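Local coordinates for protein purine nucleoside phosphorylase (Grouper iridovirus, PDB 3KHS) that probably catalyses phosphorolysis of purine nucleosides to the free base and ribose 1-phosphate for purine salvage, at residues E40-V45 and S64-S69; M127-H132 and A234-S239; P157-V162 and E221-K226. All coordinates share one frame; numbering follows the deposited sequence.

Interaction 1: E40-V45 and S64-S69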
# COMPACT_ATOMS: atom_id res chain seq x y z
N GLU B 40 -24.54 27.76 16.65
CA GLU B 40 -25.40 28.92 16.76
C GLU B 40 -24.88 30.12 15.98
O GLU B 40 -23.67 30.28 15.84
CB GLU B 40 -25.55 29.31 18.23
CG GLU B 40 -26.43 28.37 19.04
CD GLU B 40 -26.37 28.66 20.53
OE1 GLU B 40 -25.39 28.24 21.19
OE2 GLU B 40 -27.30 29.32 21.04
N THR B 41 -25.79 30.95 15.48
CA THR B 41 -25.43 32.15 14.72
C THR B 41 -24.48 31.70 13.62
O THR B 41 -23.39 32.26 13.44
CB THR B 41 -24.71 33.16 15.63
OG1 THR B 41 -25.30 33.13 16.94
CG2 THR B 41 -24.81 34.59 15.04
N SER B 42 -24.93 30.70 12.88
CA SER B 42 -24.10 30.10 11.86
C SER B 42 -24.15 30.62 10.44
O SER B 42 -25.20 31.00 9.92
CB SER B 42 -24.35 28.60 11.85
OG SER B 42 -25.73 28.33 11.69
N ILE B 43 -22.97 30.63 9.83
CA ILE B 43 -22.80 31.02 8.45
C ILE B 43 -22.49 29.69 7.77
O ILE B 43 -21.73 28.87 8.30
CB ILE B 43 -21.61 31.98 8.29
CG1 ILE B 43 -21.91 33.27 9.06
CG2 ILE B 43 -21.37 32.29 6.82
CD1 ILE B 43 -23.23 33.90 8.68
N THR B 44 -23.08 29.45 6.61
CA THR B 44 -22.84 28.21 5.91
C THR B 44 -22.24 28.43 4.53
O THR B 44 -22.73 29.26 3.76
CB THR B 44 -24.14 27.40 5.78
OG1 THR B 44 -24.61 27.07 7.09
CG2 THR B 44 -23.91 26.12 4.96
N VAL B 45 -21.19 27.67 4.22
CA VAL B 45 -20.53 27.78 2.93
C VAL B 45 -20.41 26.41 2.29
O VAL B 45 -19.70 25.55 2.80
CB VAL B 45 -19.14 28.41 3.09
CG1 VAL B 45 -18.59 28.78 1.74
CG2 VAL B 45 -19.22 29.64 3.99
N SER B 64 -20.90 20.81 3.15
CA SER B 64 -20.85 22.21 3.55
C SER B 64 -20.03 22.42 4.81
O SER B 64 -19.90 21.54 5.66
CB SER B 64 -22.25 22.77 3.76
OG SER B 64 -23.07 21.87 4.49
N LEU B 65 -19.48 23.62 4.90
CA LEU B 65 -18.65 24.03 6.03
C LEU B 65 -19.52 25.01 6.83
O LEU B 65 -20.06 25.96 6.28
CB LEU B 65 -17.40 24.72 5.48
CG LEU B 65 -16.11 24.78 6.28
CD1 LEU B 65 -15.75 23.39 6.75
CD2 LEU B 65 -14.99 25.37 5.41
N ILE B 66 -19.65 24.77 8.13
CA ILE B 66 -20.48 25.61 8.98
C ILE B 66 -19.68 26.34 10.04
O ILE B 66 -18.88 25.73 10.75
CB ILE B 66 -21.58 24.75 9.68
CG1 ILE B 66 -22.39 23.99 8.64
CG2 ILE B 66 -22.52 25.63 10.48
CD1 ILE B 66 -23.60 23.30 9.22
N PHE B 67 -19.87 27.65 10.13
CA PHE B 67 -19.16 28.44 11.14
C PHE B 67 -20.17 28.94 12.15
O PHE B 67 -21.19 29.51 11.77
CB PHE B 67 -18.45 29.65 10.55
CG PHE B 67 -17.43 29.30 9.54
CD1 PHE B 67 -17.80 29.00 8.24
CD2 PHE B 67 -16.09 29.23 9.90
CE1 PHE B 67 -16.85 28.64 7.31
CE2 PHE B 67 -15.12 28.87 8.96
CZ PHE B 67 -15.50 28.58 7.67
N GLY B 68 -19.87 28.73 13.43
CA GLY B 68 -20.78 29.16 14.46
C GLY B 68 -20.26 28.78 15.82
O GLY B 68 -19.17 28.22 15.95
N SER B 69 -21.04 29.07 16.85
CA SER B 69 -20.61 28.77 18.21
C SER B 69 -21.40 27.67 18.87
O SER B 69 -22.55 27.40 18.53
CB SER B 69 -20.72 30.01 19.08
OG SER B 69 -22.08 30.18 19.47
O HOH W 1 -22.52 29.12 22.22

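Interaction 2: M127-H132 and A234-S239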
# COMPACT_ATOMS: atom_id res chain seq x y z
N MET B 127 -16.71 4.39 20.03
CA MET B 127 -15.34 4.01 20.37
C MET B 127 -14.49 5.26 20.26
O MET B 127 -14.24 5.76 19.17
CB MET B 127 -14.75 2.95 19.44
CG MET B 127 -13.33 2.61 19.88
SD MET B 127 -12.31 1.69 18.77
CE MET B 127 -11.64 3.00 17.77
N VAL B 128 -14.06 5.75 21.41
CA VAL B 128 -13.20 6.90 21.48
C VAL B 128 -11.86 6.36 21.00
O VAL B 128 -11.42 5.29 21.45
CB VAL B 128 -13.11 7.41 22.94
CG1 VAL B 128 -11.91 8.29 23.12
CG2 VAL B 128 -14.38 8.15 23.30
N VAL B 129 -11.19 7.08 20.10
CA VAL B 129 -9.93 6.60 19.54
C VAL B 129 -8.69 6.94 20.33
O VAL B 129 -8.39 8.11 20.56
CB VAL B 129 -9.74 7.09 18.07
CG1 VAL B 129 -8.48 6.49 17.49
CG2 VAL B 129 -10.94 6.70 17.25
N ARG B 130 -7.95 5.91 20.72
CA ARG B 130 -6.74 6.13 21.50
C ARG B 130 -5.51 6.03 20.63
O ARG B 130 -4.45 6.53 20.97
CB ARG B 130 -6.64 5.11 22.65
CG ARG B 130 -6.13 3.74 22.23
CD ARG B 130 -5.82 2.81 23.42
NE ARG B 130 -4.65 1.98 23.11
CZ ARG B 130 -4.71 0.69 22.83
NH1 ARG B 130 -5.87 0.05 22.84
NH2 ARG B 130 -3.61 0.03 22.50
N ASP B 131 -5.65 5.37 19.48
CA ASP B 131 -4.51 5.22 18.58
C ASP B 131 -5.02 4.69 17.24
O ASP B 131 -6.16 4.27 17.15
CB ASP B 131 -3.50 4.24 19.18
CG ASP B 131 -2.13 4.40 18.58
OD1 ASP B 131 -1.92 5.45 17.97
OD2 ASP B 131 -1.25 3.52 18.70
N HIS B 132 -4.19 4.74 16.20
CA HIS B 132 -4.64 4.20 14.91
C HIS B 132 -3.57 3.41 14.20
O HIS B 132 -2.40 3.40 14.60
CB HIS B 132 -5.18 5.31 13.96
CG HIS B 132 -4.12 6.18 13.33
ND1 HIS B 132 -4.26 7.55 13.19
CD2 HIS B 132 -2.88 5.88 12.84
CE1 HIS B 132 -3.16 8.06 12.66
NE2 HIS B 132 -2.31 7.07 12.44
N ALA B 234 -11.02 11.81 18.30
CA ALA B 234 -11.82 11.13 17.29
C ALA B 234 -12.71 10.11 17.97
O ALA B 234 -12.26 9.37 18.84
CB ALA B 234 -10.91 10.46 16.29
N VAL B 235 -13.98 10.09 17.58
CA VAL B 235 -14.95 9.15 18.14
C VAL B 235 -15.63 8.36 16.99
O VAL B 235 -16.24 8.96 16.11
CB VAL B 235 -16.06 9.90 18.94
CG1 VAL B 235 -17.14 8.91 19.41
CG2 VAL B 235 -15.45 10.61 20.16
N SER B 236 -15.53 7.04 17.02
CA SER B 236 -16.17 6.21 16.00
C SER B 236 -17.53 5.69 16.50
O SER B 236 -17.67 5.26 17.63
CB SER B 236 -15.31 4.97 15.66
OG SER B 236 -14.11 5.27 14.98
N LEU B 237 -18.51 5.75 15.62
CA LEU B 237 -19.82 5.22 15.92
C LEU B 237 -19.70 3.78 15.36
O LEU B 237 -19.43 3.60 14.18
CB LEU B 237 -20.87 6.05 15.18
CG LEU B 237 -22.33 5.64 15.09
CD1 LEU B 237 -22.54 4.97 13.76
CD2 LEU B 237 -22.74 4.76 16.25
N ILE B 238 -19.82 2.77 16.22
CA ILE B 238 -19.71 1.40 15.73
C ILE B 238 -21.04 1.08 15.09
O ILE B 238 -21.96 0.65 15.76
CB ILE B 238 -19.42 0.39 16.87
CG1 ILE B 238 -18.09 0.75 17.54
CG2 ILE B 238 -19.34 -1.02 16.32
CD1 ILE B 238 -16.90 0.71 16.64
N SER B 239 -21.14 1.31 13.79
CA SER B 239 -22.38 1.07 13.07
C SER B 239 -22.74 -0.41 12.88
O SER B 239 -23.91 -0.75 12.74
CB SER B 239 -22.35 1.80 11.73
OG SER B 239 -21.16 1.53 11.02
O HOH W 2 -9.48 10.76 20.44

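Interaction 3: P157-V162 and E221-K226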
# COMPACT_ATOMS: atom_id res chain seq x y z
N PRO B 157 7.31 14.32 11.42
CA PRO B 157 6.47 14.50 12.60
C PRO B 157 6.24 13.22 13.40
O PRO B 157 6.01 12.15 12.83
CB PRO B 157 5.17 15.03 12.01
CG PRO B 157 5.11 14.33 10.69
CD PRO B 157 6.52 14.48 10.18
N SER B 158 6.30 13.34 14.72
CA SER B 158 6.06 12.20 15.57
C SER B 158 4.57 11.92 15.64
O SER B 158 3.75 12.84 15.73
CB SER B 158 6.57 12.45 16.99
OG SER B 158 5.82 11.68 17.91
N MET B 159 4.24 10.63 15.61
CA MET B 159 2.85 10.19 15.68
C MET B 159 2.67 9.36 16.95
O MET B 159 1.78 8.54 17.04
CB MET B 159 2.52 9.34 14.43
CG MET B 159 2.46 10.14 13.10
SD MET B 159 1.25 11.55 13.18
CE MET B 159 2.39 12.93 12.70
N THR B 160 3.53 9.59 17.94
CA THR B 160 3.44 8.83 19.17
C THR B 160 2.20 9.13 20.00
O THR B 160 1.72 8.25 20.70
CB THR B 160 4.71 9.00 20.02
OG1 THR B 160 5.79 8.30 19.39
CG2 THR B 160 4.51 8.43 21.40
N SER B 161 1.67 10.34 19.89
CA SER B 161 0.46 10.71 20.63
C SER B 161 -0.52 11.49 19.77
O SER B 161 -0.86 12.64 20.08
CB SER B 161 0.80 11.56 21.86
OG SER B 161 1.65 10.86 22.76
N VAL B 162 -0.97 10.89 18.68
CA VAL B 162 -1.91 11.55 17.79
C VAL B 162 -3.18 11.97 18.51
O VAL B 162 -3.70 13.06 18.27
CB VAL B 162 -2.33 10.60 16.63
CG1 VAL B 162 -3.36 11.28 15.74
CG2 VAL B 162 -1.14 10.21 15.81
N GLU B 221 -6.31 12.22 8.30
CA GLU B 221 -6.67 13.56 8.72
C GLU B 221 -6.00 13.94 10.05
O GLU B 221 -5.56 15.08 10.22
CB GLU B 221 -8.18 13.70 8.84
CG GLU B 221 -8.91 13.68 7.51
CD GLU B 221 -10.25 12.98 7.64
OE1 GLU B 221 -10.31 11.75 7.44
OE2 GLU B 221 -11.24 13.67 7.97
N THR B 222 -5.92 13.00 10.99
CA THR B 222 -5.27 13.31 12.27
C THR B 222 -3.76 13.36 12.12
O THR B 222 -3.08 14.02 12.90
CB THR B 222 -5.64 12.27 13.37
OG1 THR B 222 -5.15 10.97 13.01
CG2 THR B 222 -7.15 12.22 13.55
N ILE B 223 -3.22 12.66 11.13
CA ILE B 223 -1.78 12.72 10.92
C ILE B 223 -1.43 14.16 10.52
O ILE B 223 -0.47 14.73 10.99
CB ILE B 223 -1.31 11.82 9.77
CG1 ILE B 223 -1.42 10.34 10.16
CG2 ILE B 223 0.14 12.20 9.38
CD1 ILE B 223 -1.08 9.41 9.01
N VAL B 224 -2.23 14.72 9.62
CA VAL B 224 -2.01 16.07 9.12
C VAL B 224 -2.33 17.12 10.19
O VAL B 224 -1.58 18.06 10.37
CB VAL B 224 -2.86 16.29 7.87
CG1 VAL B 224 -2.79 17.75 7.44
CG2 VAL B 224 -2.36 15.33 6.76
N ALA B 225 -3.43 16.94 10.91
CA ALA B 225 -3.81 17.85 11.98
C ALA B 225 -2.67 17.93 13.01
O ALA B 225 -2.18 19.01 13.36
CB ALA B 225 -5.07 17.32 12.64
N LYS B 226 -2.24 16.76 13.47
CA LYS B 226 -1.19 16.66 14.47
C LYS B 226 0.07 17.34 14.00
O LYS B 226 0.74 18.03 14.77
CB LYS B 226 -0.86 15.20 14.76
CG LYS B 226 -0.07 14.99 16.05
CD LYS B 226 -0.90 15.41 17.26
CE LYS B 226 0.00 15.71 18.43
NZ LYS B 226 0.81 14.53 18.79

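Interaction 1: E40-V45 and S64-S69
E40 and S69 pair at one end of this antiparallel contact, and the side chain of E40 runs out past the serine. Its CB rests 3.6 Å from S69 O and also meets S69 OG. A chi1 of -73° puts CG beside the backbone N, still near S69 O, and at the tip a water bridges E40 OE1 (3.2 Å) and S69 OG (3.0 Å). A long acid and a short hydroxyl suit this exposed end of the sheet. Between E40 and I43 the register slips by one residue: a beta bulge where the chain turns at T41, leading into strand 42-46, at the edge of the mixed sheet of this phosphorylase fold within the chain. G68 lies opposite; a CB there would run into E40 O and crowd S42 CB, so glycine suits the place. Beyond the bulge I43 and F67 exchange a pair of backbone hydrogen bonds, F67 N to I43 O at 2.9 Å. That oxygen also lies in the plane of the F67 ring, at its edge by CD1. V45 CG2 comes obliquely to F67 CE1 (4.2 Å), an apolar patch that L14 of helix 3-15 helps cover. On the other face T44 and I66 lie side by side, and I66 CG2 touches S42 CB at 3.7 Å.

Interaction 2: M127-H132 and A234-S239
V128 and V235 meet through one methyl each, CG2 to CG2 at 4.1 Å, their side chains crossing obliquely above a non-hydrogen-bonded pair of antiparallel strands. Branched at CB, valine favours the extended backbone and fills this buried face. On the opposite face, V129 CG2 lies 3.9 Å from A234 CB. With CG1 anti to the backbone N (chi1 -176°), V129 keeps its CG2 branch beside that N, and this methyl reaches A234 O as well as the alanine methyl; a small alanine lets the strands sit this close to the valine branch. At the other end I238 turns its CD1 back to M127 CB, 4.2 Å away.

Between the two apolar faces, backbone bonds tie the strands. M127 N donates to S236 O at 2.7 Å, and S236 N returns a nearly straight bond (173°) to M127 O, approaching from above the carbonyl plane. V129 N gives the third bond, to A234 O at 2.8 Å. There the chain turns a corner at R130, and a water takes over: it accepts from A234 N at 2.8 Å and lies 2.9 Å from V129 O. S236 OG, next to the V129 methyl, is buried but satisfied by N112 OD1 on strand 107-116. Past the corner, D131 OD2 bonds to A201 N of the second subunit.

The contact belongs to the mixed, curled sheet, or beta-barrel, of the phosphorylase fold. Strand 126-129 lies between strands 184-191 and 231-241, and the latter is flanked in turn by strand 107-116. Helix 165-178 packs on V128 and helix 257-279 on V235, while Y189 of strand 184-191 touches V129 and S236.

Interaction 3: P157-V162 and E221-K226
M159 and I223 cross at about a right angle where the irregular loop 157-162 packs on helix 219-227 of the phosphorylase fold. An ST turn shapes the loop: S158 OG accepts from T160 N at 3.1 Å. The M159 chain bends at chi2 and chi3, bringing SD to 4.0 Å from I223 CG2 and CE to the carbonyl oxygen of I223; a flexible thioether moulds itself well to a branched residue on a helix. M159 also packs against F197 of the second subunit.

V162 and T222 also cross nearly at right angles, and more tightly. V162 CG1, anti to its backbone N (chi1 178°), comes against the CB–OG1 bond of T222, 3.3 Å from OG1 and 3.4 Å from CB. The hydroxyl is hydrogen-bonded to Y163 OH and to A219 O, so threonine serves here as both a packing surface and a polar link.

K226, one helical turn beyond T222, reaches toward the loop, bending at chi2 and chi4. Its CD passes V162 O, and K226 NZ donates a hydrogen bond to S161 O at 2.8 Å, with the nitrogen 70° out of the carbonyl plane.

How the interactions relate
Interaction 2 is the core contact, with every touching residue buried; interactions 1 and 3 are only partly so. Interactions 1 and 2 are both antiparallel pairings in the same mixed sheet, but lie on opposite sides of the chain's centre, their centres 25 Å apart. Both are held by backbone hydrogen bonds, but at its periphery the first can carry a carboxylate, serine and water, while the side chains of the second are mostly apolar. Interaction 3 replaces strand pairing with loop-on-helix packing and one lysine bond. It is nested in the chain loop closed by interaction 2 and touches it: H132 CE1 is 3.8 Å from I223 CG1. Both also meet the second subunit, whereas no other chain of the assembly touches interaction 1.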